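PDB 1LFP: probable transcriptional regulatory protein aq_1575 from Aquifex aeolicus, which probably binds DNA and may regulate transcription as a member of the TACO1/YebC family. Local coordinates for residues Y139-A144 with E168-I173; S205-N210 with I235-I240; L24-I29 with E227-Q232; E84-G89 with M98-T103; I157-E162 with E185-L190. All blocks are in the same frame, centred on the assembly; numbering follows the deposited sequence.

The five contacts of this chain illustrate how chemistry follows position in a fold. Contact 4 is the most buried: a hairpin in the mixed sheet, held by backbone bonds and apolar side chains. Contact 2 adds strand 207-208, one of the two outermost, in parallel to strand 231-239, and contact 3 sets a helix of the N-terminal part against the turn leading into strand 231-239, with mainly polar bonds at the surface. Contacts 1 and 5 form a second neighbourhood, their centres about 13 Å apart: the strands of contact 1 are partly buried, and Ile140 and Ile173 pack on Leu187 of contact 5, a surface contact between helix ends without hydrogen bonds.

Contact 1: Y139-A144 with E168-I173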
# COMPACT_ATOMS: atom_id res chain seq x y z
N TYR A 139 -1.07 2.10 -8.57
CA TYR A 139 -2.31 1.84 -7.88
C TYR A 139 -2.91 3.16 -7.43
O TYR A 139 -2.26 3.94 -6.77
CB TYR A 139 -1.96 0.96 -6.67
CG TYR A 139 -3.07 0.65 -5.74
CD1 TYR A 139 -3.27 1.40 -4.58
CD2 TYR A 139 -3.89 -0.46 -5.97
CE1 TYR A 139 -4.24 1.03 -3.65
CE2 TYR A 139 -4.87 -0.83 -5.06
CZ TYR A 139 -5.04 -0.08 -3.90
OH TYR A 139 -6.04 -0.43 -3.01
N ILE A 140 -4.17 3.37 -7.80
CA ILE A 140 -4.89 4.60 -7.47
C ILE A 140 -6.18 4.28 -6.76
O ILE A 140 -6.93 3.41 -7.22
CB ILE A 140 -5.20 5.40 -8.76
CG1 ILE A 140 -3.87 5.90 -9.36
CG2 ILE A 140 -6.17 6.57 -8.43
CD1 ILE A 140 -3.97 6.43 -10.83
N GLU A 141 -6.44 4.98 -5.66
CA GLU A 141 -7.67 4.76 -4.90
C GLU A 141 -8.53 6.01 -5.05
O GLU A 141 -8.01 7.11 -4.99
CB GLU A 141 -7.38 4.52 -3.41
CG GLU A 141 -7.34 3.03 -3.05
CD GLU A 141 -6.88 2.75 -1.63
OE1 GLU A 141 -7.25 3.53 -0.71
OE2 GLU A 141 -6.16 1.74 -1.44
N VAL A 142 -9.83 5.81 -5.25
CA VAL A 142 -10.78 6.92 -5.39
C VAL A 142 -11.98 6.61 -4.53
O VAL A 142 -12.55 5.52 -4.58
CB VAL A 142 -11.20 7.12 -6.88
CG1 VAL A 142 -11.51 5.82 -7.50
CG2 VAL A 142 -12.41 8.05 -7.00
N PRO A 143 -12.39 7.57 -3.71
CA PRO A 143 -13.54 7.41 -2.82
C PRO A 143 -14.88 7.11 -3.49
O PRO A 143 -15.38 7.88 -4.31
CB PRO A 143 -13.53 8.72 -2.01
CG PRO A 143 -12.74 9.69 -2.84
CD PRO A 143 -11.67 8.82 -3.45
N ALA A 144 -15.49 5.98 -3.15
CA ALA A 144 -16.75 5.60 -3.75
C ALA A 144 -17.81 6.67 -3.47
O ALA A 144 -18.48 7.15 -4.39
CB ALA A 144 -17.20 4.24 -3.23
N GLU A 168 -16.93 -0.88 -2.34
CA GLU A 168 -18.05 -0.40 -1.54
C GLU A 168 -17.68 0.91 -0.88
O GLU A 168 -18.52 1.74 -0.59
CB GLU A 168 -18.40 -1.43 -0.46
CG GLU A 168 -19.37 -2.51 -0.89
CD GLU A 168 -20.77 -1.97 -1.15
OE1 GLU A 168 -21.69 -2.79 -1.36
OE2 GLU A 168 -20.95 -0.74 -1.15
N GLU A 169 -16.38 1.07 -0.67
CA GLU A 169 -15.83 2.24 -0.02
C GLU A 169 -14.83 2.93 -0.93
O GLU A 169 -14.71 4.15 -0.94
CB GLU A 169 -15.14 1.80 1.26
CG GLU A 169 -14.42 0.47 1.09
CD GLU A 169 -14.22 -0.25 2.40
OE1 GLU A 169 -13.66 -1.37 2.40
OE2 GLU A 169 -14.63 0.32 3.44
N VAL A 170 -14.10 2.13 -1.69
CA VAL A 170 -13.13 2.70 -2.58
C VAL A 170 -13.05 1.94 -3.90
O VAL A 170 -13.29 0.73 -3.99
CB VAL A 170 -11.73 2.76 -1.92
CG1 VAL A 170 -11.19 1.35 -1.66
CG2 VAL A 170 -10.78 3.53 -2.79
N HIS A 171 -12.75 2.70 -4.94
CA HIS A 171 -12.62 2.12 -6.26
C HIS A 171 -11.13 2.06 -6.46
O HIS A 171 -10.41 2.91 -5.98
CB HIS A 171 -13.31 3.02 -7.29
CG HIS A 171 -14.78 3.17 -7.06
ND1 HIS A 171 -15.62 2.09 -6.85
CD2 HIS A 171 -15.59 4.26 -7.09
CE1 HIS A 171 -16.87 2.51 -6.76
NE2 HIS A 171 -16.88 3.83 -6.90
N ILE A 172 -10.66 1.02 -7.14
CA ILE A 172 -9.25 0.84 -7.37
C ILE A 172 -8.92 0.86 -8.84
O ILE A 172 -9.55 0.18 -9.64
CB ILE A 172 -8.79 -0.49 -6.80
CG1 ILE A 172 -8.90 -0.46 -5.28
CG2 ILE A 172 -7.39 -0.80 -7.29
CD1 ILE A 172 -8.74 -1.83 -4.63
N ILE A 173 -7.89 1.61 -9.19
CA ILE A 173 -7.47 1.71 -10.57
C ILE A 173 -6.01 1.33 -10.66
O ILE A 173 -5.20 1.84 -9.89
CB ILE A 173 -7.64 3.15 -11.09
CG1 ILE A 173 -9.14 3.46 -11.21
CG2 ILE A 173 -6.95 3.31 -12.47
CD1 ILE A 173 -9.45 4.92 -11.48
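Ile140 and Val142 are tied to Ile173 and His171 by reciprocal backbone bonds. Ile140 N donates to Ile173 O over 2.8 Å and Ile173 N returns a bond to Ile140 O; in the second pair, His171 N to Val142 O (2.8 Å) is almost straight at 174°. A fifth bond, Ala144 N to Glu169 O at 3.0 Å, comes from above the carbonyl plane.

Apolar contacts occupy both faces. Beside Glu141, the Tyr139 ring stands with CG anti to the backbone N (chi1 175°) and its CE2 lies 3.4 Å from Ile172 CG2, while Val170 CG2 touches Glu141 CG at 3.5 Å. On the opposite face Val142 CG1 packs on His171 CB, and Ala144 CB makes a CH-pi contact over the imidazole, 4.1 Å from the ring centroid; His171 ND1 is bonded to Gly167 N.

One polar pair completes the set: Tyr139 OH donates to Glu141 OE2 at 2.7 Å, on the anti side of the carboxylate. An alanine in place of Tyr139 would probably open a gap beside Ile172 and leave Glu141 OE2 without its hydroxyl partner.

The ladder belongs to a four-stranded antiparallel sheet, whose Ile140 and Ile173 face is covered by helices 149-159 and 180-188.

Contact 2: S205-N210 with I235-I240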
# COMPACT_ATOMS: atom_id res chain seq x y z
N SER A 205 -2.53 -13.99 -10.65
CA SER A 205 -3.54 -15.03 -10.49
C SER A 205 -3.78 -15.19 -9.00
O SER A 205 -2.95 -14.76 -8.19
CB SER A 205 -3.05 -16.35 -11.08
OG SER A 205 -4.13 -17.25 -11.19
N THR A 206 -4.88 -15.83 -8.63
CA THR A 206 -5.24 -15.98 -7.23
C THR A 206 -5.36 -17.44 -6.79
O THR A 206 -5.53 -18.35 -7.60
CB THR A 206 -6.55 -15.23 -6.93
OG1 THR A 206 -7.60 -15.73 -7.77
CG2 THR A 206 -6.38 -13.71 -7.19
N VAL A 207 -5.27 -17.64 -5.48
CA VAL A 207 -5.36 -18.96 -4.88
C VAL A 207 -6.65 -19.07 -4.08
O VAL A 207 -6.79 -18.47 -3.02
CB VAL A 207 -4.15 -19.25 -3.96
CG1 VAL A 207 -3.85 -18.05 -3.09
CG2 VAL A 207 -4.43 -20.47 -3.09
N GLN A 208 -7.60 -19.84 -4.61
CA GLN A 208 -8.90 -20.05 -3.99
C GLN A 208 -8.74 -20.78 -2.66
O GLN A 208 -8.18 -21.87 -2.60
CB GLN A 208 -9.79 -20.89 -4.91
CG GLN A 208 -9.85 -20.38 -6.35
CD GLN A 208 -10.91 -19.31 -6.57
OE1 GLN A 208 -10.94 -18.65 -7.62
NE2 GLN A 208 -11.80 -19.14 -5.59
N ILE A 209 -9.24 -20.16 -1.59
CA ILE A 209 -9.16 -20.76 -0.26
C ILE A 209 -10.55 -20.89 0.34
O ILE A 209 -11.14 -19.91 0.79
CB ILE A 209 -8.26 -19.91 0.65
CG1 ILE A 209 -8.36 -20.38 2.10
CG2 ILE A 209 -8.65 -18.46 0.51
CD1 ILE A 209 -7.76 -21.74 2.34
N ASN A 210 -11.08 -22.11 0.35
CA ASN A 210 -12.41 -22.37 0.87
C ASN A 210 -12.51 -22.82 2.33
O ASN A 210 -13.59 -22.80 2.91
CB ASN A 210 -13.11 -23.38 -0.04
CG ASN A 210 -13.23 -22.88 -1.48
OD1 ASN A 210 -13.83 -21.84 -1.74
ND2 ASN A 210 -12.64 -23.62 -2.42
N ILE A 235 0.53 -7.31 0.28
CA ILE A 235 -0.20 -7.81 -0.89
C ILE A 235 -0.23 -9.33 -0.88
O ILE A 235 0.77 -9.97 -0.61
CB ILE A 235 0.45 -7.37 -2.23
CG1 ILE A 235 0.76 -5.86 -2.20
CG2 ILE A 235 -0.54 -7.63 -3.39
CD1 ILE A 235 2.26 -5.54 -2.31
N ALA A 236 -1.39 -9.90 -1.13
CA ALA A 236 -1.49 -11.36 -1.16
C ALA A 236 -2.33 -11.79 -2.34
O ALA A 236 -3.08 -10.98 -2.90
CB ALA A 236 -2.09 -11.88 0.15
N ASN A 237 -2.19 -13.05 -2.74
CA ASN A 237 -2.96 -13.52 -3.90
C ASN A 237 -4.09 -14.47 -3.56
O ASN A 237 -4.48 -15.29 -4.40
CB ASN A 237 -2.06 -14.21 -4.92
CG ASN A 237 -1.46 -15.51 -4.43
OD1 ASN A 237 -0.80 -16.21 -5.19
ND2 ASN A 237 -1.65 -15.83 -3.16
N PHE A 238 -4.59 -14.40 -2.33
CA PHE A 238 -5.68 -15.30 -1.94
C PHE A 238 -7.00 -14.99 -2.63
O PHE A 238 -7.23 -13.89 -3.12
CB PHE A 238 -5.92 -15.24 -0.43
CG PHE A 238 -6.44 -13.90 0.05
CD1 PHE A 238 -7.73 -13.44 -0.30
CD2 PHE A 238 -5.63 -13.06 0.79
CE1 PHE A 238 -8.18 -12.17 0.08
CE2 PHE A 238 -6.06 -11.78 1.18
CZ PHE A 238 -7.35 -11.34 0.82
N GLU A 239 -7.87 -15.99 -2.61
CA GLU A 239 -9.21 -15.86 -3.17
C GLU A 239 -10.12 -16.49 -2.12
O GLU A 239 -10.13 -17.71 -1.97
CB GLU A 239 -9.31 -16.61 -4.49
CG GLU A 239 -10.59 -16.32 -5.27
CD GLU A 239 -10.74 -14.86 -5.64
OE1 GLU A 239 -9.72 -14.20 -5.91
OE2 GLU A 239 -11.89 -14.38 -5.67
N ILE A 240 -10.85 -15.65 -1.38
CA ILE A 240 -11.76 -16.10 -0.32
C ILE A 240 -13.24 -15.77 -0.60
O ILE A 240 -13.58 -14.66 -1.02
CB ILE A 240 -11.39 -15.47 1.07
CG1 ILE A 240 -11.39 -13.94 0.99
CG2 ILE A 240 -10.04 -15.97 1.53
CD1 ILE A 240 -12.74 -13.29 1.18
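Val207 lies alongside Asn237 and Phe238, and three backbone bonds form the first shell. Val207 N reaches Asn237 O at 2.7 Å. Val207 O then accepts Glu239 N at 2.7 Å, a bent bond (131° at the hydrogen) whose donor stands above the carbonyl plane. Ile209 N donates to Glu239 O at 2.6 Å and is much straighter, at 169°.

Such bonding, with Val207 beside Phe238 and Gln208 beside Glu239, is that of parallel strands. Here it closes a beta-alpha-beta crossover: the chain leaves strand 207-208, runs through helix 212-226 and returns as strand 231-239.

Side chains add a second layer. Glu239 and Gln208 lie side by side, pointing the same way, with Glu239 CG 3.1 Å from Gln208 NE2. Glu239 CG is anti to the backbone N (chi1 -169°), which sets it beside the Gln208 amide; Glu239 OE1 takes a weak hydrogen bond from Thr206 OG1 at 3.2 Å. On the other face Val207 CG1 approaches Phe238 CB at 4.4 Å, and Ile209 CG2 lies 4.3 Å from Phe238 CB.

Further out, the Phe238 ring meets Trp7 edge-to-face and touches Val218 and Leu222 of the crossover helix, while Ile240 O accepts a bond from His6 NE2.

Contact 3: L24-I29 with E227-Q232; sequences LFSKLI and ELDDVQ
Lys27 and Gln232 slide past each other in opposite directions where helix 21-39 meets a type I beta turn, Leu228 to Val231, at the entrance to strand 231-239. The contact thus joins a helix of the N-terminal family region to the mixed sheet, across nearly two hundred intervening residues.

Its close part is built by Lys27. The side chain is extended beyond CG, with CD anti to CA (chi2 -178°), and it passes over the turn so that CD comes 3.3 Å from Val231 O. At its end NZ makes a weak hydrogen bond to Leu228 O at 3.3 Å, the same oxygen that closes the turn by accepting Val231 N at 2.9 Å. Val231 O is also close, 2.9 Å from NZ, and the ammonium forms a salt bridge with Glu226, just before the turn. An alanine in place of Lys27 would probably leave the Glu226 carboxylate without this countercharge and open a gap over the carbonyls of the turn.

The side facing solvent is looser. Ser26 OG comes no nearer to Asp229 than 4.3 Å, at CG, and the Asp229 carboxylate has OD2 6.0 Å from Lys27 NZ; at that range its charge probably acts on the ammonium weakly. Asp230, by contrast, is turned from the helix segment and forms a salt bridge with Arg108.

At the other end of the contact, Gln232 NE2 donates to Lys27 O at 3.2 Å; the bond is fairly straight (164°), and the oxygen lies within 3° of the Gln232 amide plane.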
# COMPACT_ATOMS: atom_id res chain seq x y z
N LEU A 24 -0.87 5.87 11.12
CA LEU A 24 -0.99 6.32 9.73
C LEU A 24 0.08 7.41 9.43
O LEU A 24 0.79 7.35 8.42
CB LEU A 24 -2.37 6.90 9.50
CG LEU A 24 -2.60 7.47 8.11
CD1 LEU A 24 -2.77 6.34 7.14
CD2 LEU A 24 -3.80 8.45 8.11
N PHE A 25 0.18 8.39 10.31
CA PHE A 25 1.17 9.46 10.10
C PHE A 25 2.59 8.94 10.10
O PHE A 25 3.47 9.48 9.40
CB PHE A 25 1.03 10.53 11.18
CG PHE A 25 -0.25 11.32 11.06
CD1 PHE A 25 -0.59 12.26 12.03
CD2 PHE A 25 -1.07 11.17 9.95
CE1 PHE A 25 -1.74 13.07 11.87
CE2 PHE A 25 -2.21 11.95 9.78
CZ PHE A 25 -2.55 12.90 10.74
N SER A 26 2.83 7.92 10.91
CA SER A 26 4.16 7.36 10.97
C SER A 26 4.51 6.83 9.58
O SER A 26 5.62 7.06 9.08
CB SER A 26 4.22 6.26 12.03
OG SER A 26 5.48 5.62 12.01
N LYS A 27 3.57 6.16 8.94
CA LYS A 27 3.78 5.62 7.60
C LYS A 27 3.85 6.74 6.57
O LYS A 27 4.63 6.66 5.61
CB LYS A 27 2.67 4.60 7.28
CG LYS A 27 2.79 3.38 8.24
CD LYS A 27 1.79 2.24 8.03
CE LYS A 27 2.18 1.03 8.94
NZ LYS A 27 1.31 -0.14 8.71
N LEU A 28 3.07 7.81 6.75
CA LEU A 28 3.17 8.88 5.77
C LEU A 28 4.54 9.58 5.87
O LEU A 28 5.10 10.00 4.87
CB LEU A 28 2.04 9.88 5.94
CG LEU A 28 0.71 9.45 5.28
CD1 LEU A 28 0.81 9.63 3.78
CD2 LEU A 28 0.39 8.02 5.60
N ILE A 29 5.03 9.70 7.10
CA ILE A 29 6.34 10.31 7.35
C ILE A 29 7.41 9.47 6.64
O ILE A 29 8.32 10.02 5.98
CB ILE A 29 6.61 10.34 8.86
CG1 ILE A 29 5.69 11.40 9.51
CG2 ILE A 29 8.10 10.61 9.11
CD1 ILE A 29 5.83 11.52 11.00
N GLU A 227 0.15 -4.23 11.20
CA GLU A 227 0.36 -3.57 12.48
C GLU A 227 1.80 -3.20 12.79
O GLU A 227 2.08 -2.65 13.85
CB GLU A 227 -0.23 -4.42 13.61
CG GLU A 227 -1.75 -4.46 13.59
CD GLU A 227 -2.37 -3.07 13.67
OE1 GLU A 227 -2.18 -2.39 14.72
OE2 GLU A 227 -3.03 -2.64 12.70
N LEU A 228 2.70 -3.51 11.87
CA LEU A 228 4.10 -3.16 12.06
C LEU A 228 4.32 -1.79 11.45
O LEU A 228 3.89 -1.51 10.30
CB LEU A 228 5.02 -4.20 11.39
CG LEU A 228 4.85 -5.64 11.85
CD1 LEU A 228 5.83 -6.54 11.09
CD2 LEU A 228 5.06 -5.74 13.35
N ASP A 229 4.95 -0.93 12.24
CA ASP A 229 5.27 0.42 11.83
C ASP A 229 6.15 0.37 10.59
O ASP A 229 6.09 1.24 9.75
CB ASP A 229 6.05 1.14 12.94
CG ASP A 229 5.15 1.77 13.98
OD1 ASP A 229 5.67 2.11 15.06
OD2 ASP A 229 3.94 1.93 13.71
N ASP A 230 6.98 -0.65 10.51
CA ASP A 230 7.89 -0.76 9.36
C ASP A 230 7.15 -1.16 8.08
O ASP A 230 7.69 -1.04 6.99
CB ASP A 230 8.98 -1.81 9.62
CG ASP A 230 9.96 -1.42 10.73
OD1 ASP A 230 10.17 -0.21 10.97
OD2 ASP A 230 10.55 -2.33 11.36
N VAL A 231 5.92 -1.66 8.19
CA VAL A 231 5.23 -2.09 6.98
C VAL A 231 4.38 -1.01 6.32
O VAL A 231 3.58 -0.36 6.99
CB VAL A 231 4.31 -3.35 7.28
CG1 VAL A 231 3.62 -3.78 6.01
CG2 VAL A 231 5.15 -4.51 7.87
N GLN A 232 4.57 -0.82 5.01
CA GLN A 232 3.81 0.17 4.22
C GLN A 232 2.67 -0.51 3.47
O GLN A 232 1.55 0.02 3.40
CB GLN A 232 4.68 0.86 3.16
CG GLN A 232 5.77 1.81 3.65
CD GLN A 232 5.28 3.21 4.02
OE1 GLN A 232 4.57 3.89 3.26
NE2 GLN A 232 5.66 3.64 5.20

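Contact 4: E84-G89 with M98-T103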
# COMPACT_ATOMS: atom_id res chain seq x y z
N GLU A 84 13.80 0.91 1.63
CA GLU A 84 12.65 0.05 1.28
C GLU A 84 13.13 -1.38 1.09
O GLU A 84 14.11 -1.61 0.39
CB GLU A 84 11.98 0.52 -0.01
CG GLU A 84 11.53 1.96 -0.03
CD GLU A 84 10.68 2.31 -1.24
OE1 GLU A 84 9.45 2.46 -1.07
OE2 GLU A 84 11.22 2.45 -2.36
N VAL A 85 12.46 -2.33 1.74
CA VAL A 85 12.83 -3.73 1.62
C VAL A 85 11.57 -4.49 1.23
O VAL A 85 10.49 -4.13 1.67
CB VAL A 85 13.40 -4.29 2.96
CG1 VAL A 85 12.48 -3.98 4.10
CG2 VAL A 85 13.62 -5.79 2.87
N ILE A 86 11.71 -5.50 0.39
CA ILE A 86 10.57 -6.30 -0.01
C ILE A 86 10.71 -7.66 0.59
O ILE A 86 11.72 -8.34 0.38
CB ILE A 86 10.50 -6.43 -1.53
CG1 ILE A 86 10.35 -5.03 -2.12
CG2 ILE A 86 9.35 -7.35 -1.92
CD1 ILE A 86 9.30 -4.25 -1.40
N TYR A 87 9.71 -8.06 1.37
CA TYR A 87 9.73 -9.39 1.95
C TYR A 87 8.77 -10.25 1.17
O TYR A 87 7.81 -9.74 0.58
CB TYR A 87 9.32 -9.37 3.43
CG TYR A 87 10.33 -8.69 4.29
CD1 TYR A 87 11.52 -9.34 4.66
CD2 TYR A 87 10.13 -7.39 4.69
CE1 TYR A 87 12.46 -8.68 5.41
CE2 TYR A 87 11.07 -6.71 5.45
CZ TYR A 87 12.24 -7.37 5.80
OH TYR A 87 13.16 -6.64 6.53
N GLU A 88 9.08 -11.53 1.09
CA GLU A 88 8.26 -12.46 0.32
C GLU A 88 8.10 -13.74 1.13
O GLU A 88 9.07 -14.24 1.71
CB GLU A 88 8.99 -12.79 -1.00
CG GLU A 88 9.12 -11.61 -1.91
CD GLU A 88 9.92 -11.92 -3.18
OE1 GLU A 88 9.62 -12.90 -3.90
OE2 GLU A 88 10.87 -11.16 -3.46
N GLY A 89 6.88 -14.28 1.20
CA GLY A 89 6.67 -15.50 1.93
C GLY A 89 5.30 -16.08 1.64
O GLY A 89 4.53 -15.60 0.75
N MSE A 98 3.50 -10.54 -0.43
CA MSE A 98 4.67 -9.65 -0.60
C MSE A 98 4.46 -8.58 0.47
O MSE A 98 3.34 -8.15 0.74
CB MSE A 98 4.73 -9.01 -1.98
CG MSE A 98 5.22 -9.98 -3.10
SE MSE A 98 5.26 -9.32 -4.80
CE MSE A 98 3.67 -8.69 -4.76
N VAL A 99 5.54 -8.12 1.08
CA VAL A 99 5.43 -7.11 2.12
C VAL A 99 6.39 -6.02 1.74
O VAL A 99 7.54 -6.33 1.51
CB VAL A 99 5.85 -7.68 3.48
CG1 VAL A 99 5.86 -6.57 4.55
CG2 VAL A 99 4.89 -8.83 3.86
N LEU A 100 5.90 -4.79 1.64
CA LEU A 100 6.75 -3.66 1.28
C LEU A 100 7.00 -2.92 2.60
O LEU A 100 6.07 -2.45 3.25
CB LEU A 100 6.01 -2.80 0.25
CG LEU A 100 6.11 -3.18 -1.24
CD1 LEU A 100 5.94 -4.68 -1.49
CD2 LEU A 100 5.14 -2.31 -2.02
N ALA A 101 8.26 -2.87 3.02
CA ALA A 101 8.59 -2.23 4.28
C ALA A 101 9.59 -1.10 4.08
O ALA A 101 10.28 -1.05 3.07
CB ALA A 101 9.14 -3.28 5.24
N THR A 102 9.60 -0.15 5.01
CA THR A 102 10.55 0.98 4.97
C THR A 102 11.06 0.96 6.39
O THR A 102 10.31 1.29 7.32
CB THR A 102 9.85 2.33 4.65
OG1 THR A 102 9.24 2.28 3.35
CG2 THR A 102 10.89 3.46 4.65
N THR A 103 12.32 0.58 6.56
CA THR A 103 12.90 0.40 7.88
C THR A 103 14.31 0.95 8.00
O THR A 103 15.01 1.11 7.00
CB THR A 103 12.88 -1.13 8.27
OG1 THR A 103 13.44 -1.32 9.58
CG2 THR A 103 13.67 -1.97 7.26
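Glu84 starts the pairing alongside Thr102: its CA-H points at Ala101 O, the carbon 3.2 Å from the oxygen, and its side chain runs the same way as that of Thr102 before the carboxylate leaves to form a salt bridge with Arg48.

Val85 is the first hydrogen-bonded position. Val85 N donates to Ala101 O at 2.9 Å, and the returning bond from Ala101 N to Val85 O is nearly straight at 171°. Val85 CG1 packs on Ala101 CB at 3.6 Å.

On the other face, Ile86 lies side by side with Leu100. Its CD1 is brought across by a bend at chi2 (-47°) and stands 3.4 Å from Leu100 CG, tighter than usual van der Waals contact.

Tyr87 returns to the Val85 face. Tyr87 N gives a 2.8 Å bond to Val99 O, and Val99 N bonds in turn to Tyr87 O. Val85 CG2 lies over one face of the ring, offset toward the rim, while Ala101 CB sits at its edge, 3.9 Å from Tyr87 CE2. Tyr87 OH is bonded to Thr110 of helix 106-119.

Glu88 flanks the selenomethionine Met98, CG to CG at 4.4 Å, and its carboxylate accepts the backbone N-H groups of Gly128, Val130 and Ser131.

Strands 83-91 and 95-103 form an antiparallel beta hairpin in the middle of the mixed sheet, with strand 231-239 along the second strand's other edge.

Contact 5: I157-E162 with E185-L190; sequences IEVGAE and ENLEKL
The carboxylate of Glu158 and a methyl of Leu190 meet tip to tip, one of two places where a residue with a flat end group enters the contact. Leu190 CD1 lies 3.9 Å from Glu158 CD, and the methyl stands over the face of the carboxylate, almost directly above CD, rather than at one oxygen. Glu158 is fully extended, which carries its end across to Leu190, in the loop after helix 180-188. Asn186, the other flat-ended residue, joins through its aliphatic CB, not its amide: that carbon is 3.6 Å from Val159 CG1.

Val159 is the centre of the contact, and its two methyls divide the work. CG1, anti to the backbone N (chi1 175°), faces Asn186, whose side chain crosses that of Val159 at a slant, whereas CG2 turns to the leucines, 3.6 Å from Leu187 CD2 and 3.8 Å from Leu190 CD1. Leu187 packs on Ile140 and Ile173 of the antiparallel sheet, linking this helix pair to the strands.

Helix 149-159 ends here in a Schellman motif. Gly160, with positive phi (95°), is its C-prime residue; Ala161 N bonds back to Ala156 O, and a weaker bond runs from Gly160 N to Ile157 O at 3.0 Å. On the other side, Leu190 O accepts a hydrogen bond from Lys155.

Between the two segments no hydrogen bond forms. They meet mainly through methyl and methylene groups, with the Glu158 carboxylate face against a methyl, so their fit depends on complementary shape and the burial of apolar surface rather than on directional bonds.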
# COMPACT_ATOMS: atom_id res chain seq x y z
N ILE A 157 -11.42 4.16 -18.12
CA ILE A 157 -11.21 3.72 -19.50
C ILE A 157 -10.76 4.90 -20.34
O ILE A 157 -9.84 4.80 -21.17
CB ILE A 157 -12.51 3.15 -20.09
CG1 ILE A 157 -12.85 1.83 -19.40
CG2 ILE A 157 -12.37 2.93 -21.60
CD1 ILE A 157 -14.25 1.36 -19.68
N GLU A 158 -11.40 6.05 -20.13
CA GLU A 158 -11.09 7.24 -20.88
C GLU A 158 -9.63 7.64 -20.71
O GLU A 158 -9.00 8.08 -21.67
CB GLU A 158 -12.03 8.39 -20.44
CG GLU A 158 -11.79 9.69 -21.13
CD GLU A 158 -12.77 10.78 -20.70
OE1 GLU A 158 -12.61 11.92 -21.16
OE2 GLU A 158 -13.69 10.50 -19.89
N VAL A 159 -9.07 7.48 -19.50
CA VAL A 159 -7.68 7.88 -19.27
C VAL A 159 -6.74 6.76 -19.73
O VAL A 159 -5.54 6.98 -19.91
CB VAL A 159 -7.42 8.18 -17.77
CG1 VAL A 159 -5.95 8.47 -17.55
CG2 VAL A 159 -8.26 9.39 -17.33
N GLY A 160 -7.28 5.57 -19.88
CA GLY A 160 -6.46 4.46 -20.35
C GLY A 160 -5.82 3.53 -19.34
O GLY A 160 -4.67 3.11 -19.52
N ALA A 161 -6.58 3.14 -18.31
CA ALA A 161 -6.08 2.25 -17.26
C ALA A 161 -5.81 0.79 -17.62
O ALA A 161 -6.29 0.26 -18.63
CB ALA A 161 -7.03 2.28 -16.07
N GLU A 162 -5.06 0.14 -16.75
CA GLU A 162 -4.67 -1.25 -16.92
C GLU A 162 -5.78 -2.19 -16.41
O GLU A 162 -6.04 -3.25 -17.00
CB GLU A 162 -3.36 -1.47 -16.16
CG GLU A 162 -2.74 -2.84 -16.27
CD GLU A 162 -2.10 -3.11 -17.62
OE1 GLU A 162 -1.72 -4.28 -17.84
OE2 GLU A 162 -1.96 -2.19 -18.44
N GLU A 185 -2.85 12.41 -12.76
CA GLU A 185 -3.03 13.79 -13.26
C GLU A 185 -4.24 13.89 -14.19
O GLU A 185 -5.10 14.78 -14.05
CB GLU A 185 -1.77 14.22 -14.01
CG GLU A 185 -1.63 15.71 -14.17
CD GLU A 185 -0.51 16.28 -13.32
OE1 GLU A 185 0.67 15.98 -13.61
OE2 GLU A 185 -0.82 17.01 -12.35
N ASN A 186 -4.32 12.97 -15.13
CA ASN A 186 -5.44 12.98 -16.08
C ASN A 186 -6.78 12.73 -15.42
O ASN A 186 -7.81 13.23 -15.89
CB ASN A 186 -5.17 11.96 -17.18
CG ASN A 186 -4.12 12.44 -18.17
OD1 ASN A 186 -3.52 11.65 -18.88
ND2 ASN A 186 -3.92 13.76 -18.22
N LEU A 187 -6.79 11.93 -14.35
CA LEU A 187 -8.02 11.65 -13.64
C LEU A 187 -8.42 12.89 -12.82
O LEU A 187 -9.59 13.24 -12.74
CB LEU A 187 -7.86 10.48 -12.65
CG LEU A 187 -7.83 9.10 -13.33
CD1 LEU A 187 -7.37 8.04 -12.30
CD2 LEU A 187 -9.26 8.76 -13.93
N GLU A 188 -7.48 13.55 -12.18
CA GLU A 188 -7.91 14.72 -11.41
C GLU A 188 -8.35 15.82 -12.37
O GLU A 188 -9.26 16.58 -12.04
CB GLU A 188 -6.82 15.20 -10.44
CG GLU A 188 -5.39 15.18 -10.90
CD GLU A 188 -4.40 15.06 -9.74
OE1 GLU A 188 -3.23 15.46 -9.90
OE2 GLU A 188 -4.77 14.57 -8.65
N LYS A 189 -7.73 15.90 -13.54
CA LYS A 189 -8.07 16.90 -14.57
C LYS A 189 -9.49 16.68 -15.10
O LYS A 189 -10.05 17.57 -15.75
CB LYS A 189 -7.05 16.81 -15.71
CG LYS A 189 -7.14 17.90 -16.74
CD LYS A 189 -5.78 18.53 -16.96
CE LYS A 189 -4.72 17.49 -17.30
NZ LYS A 189 -3.37 18.10 -17.55
N LEU A 190 -10.07 15.51 -14.81
CA LEU A 190 -11.44 15.17 -15.19
C LEU A 190 -12.37 15.21 -13.98
O LEU A 190 -13.50 14.75 -14.04
CB LEU A 190 -11.53 13.78 -15.82
CG LEU A 190 -10.57 13.58 -16.97
CD1 LEU A 190 -10.83 12.20 -17.57
CD2 LEU A 190 -10.70 14.68 -18.00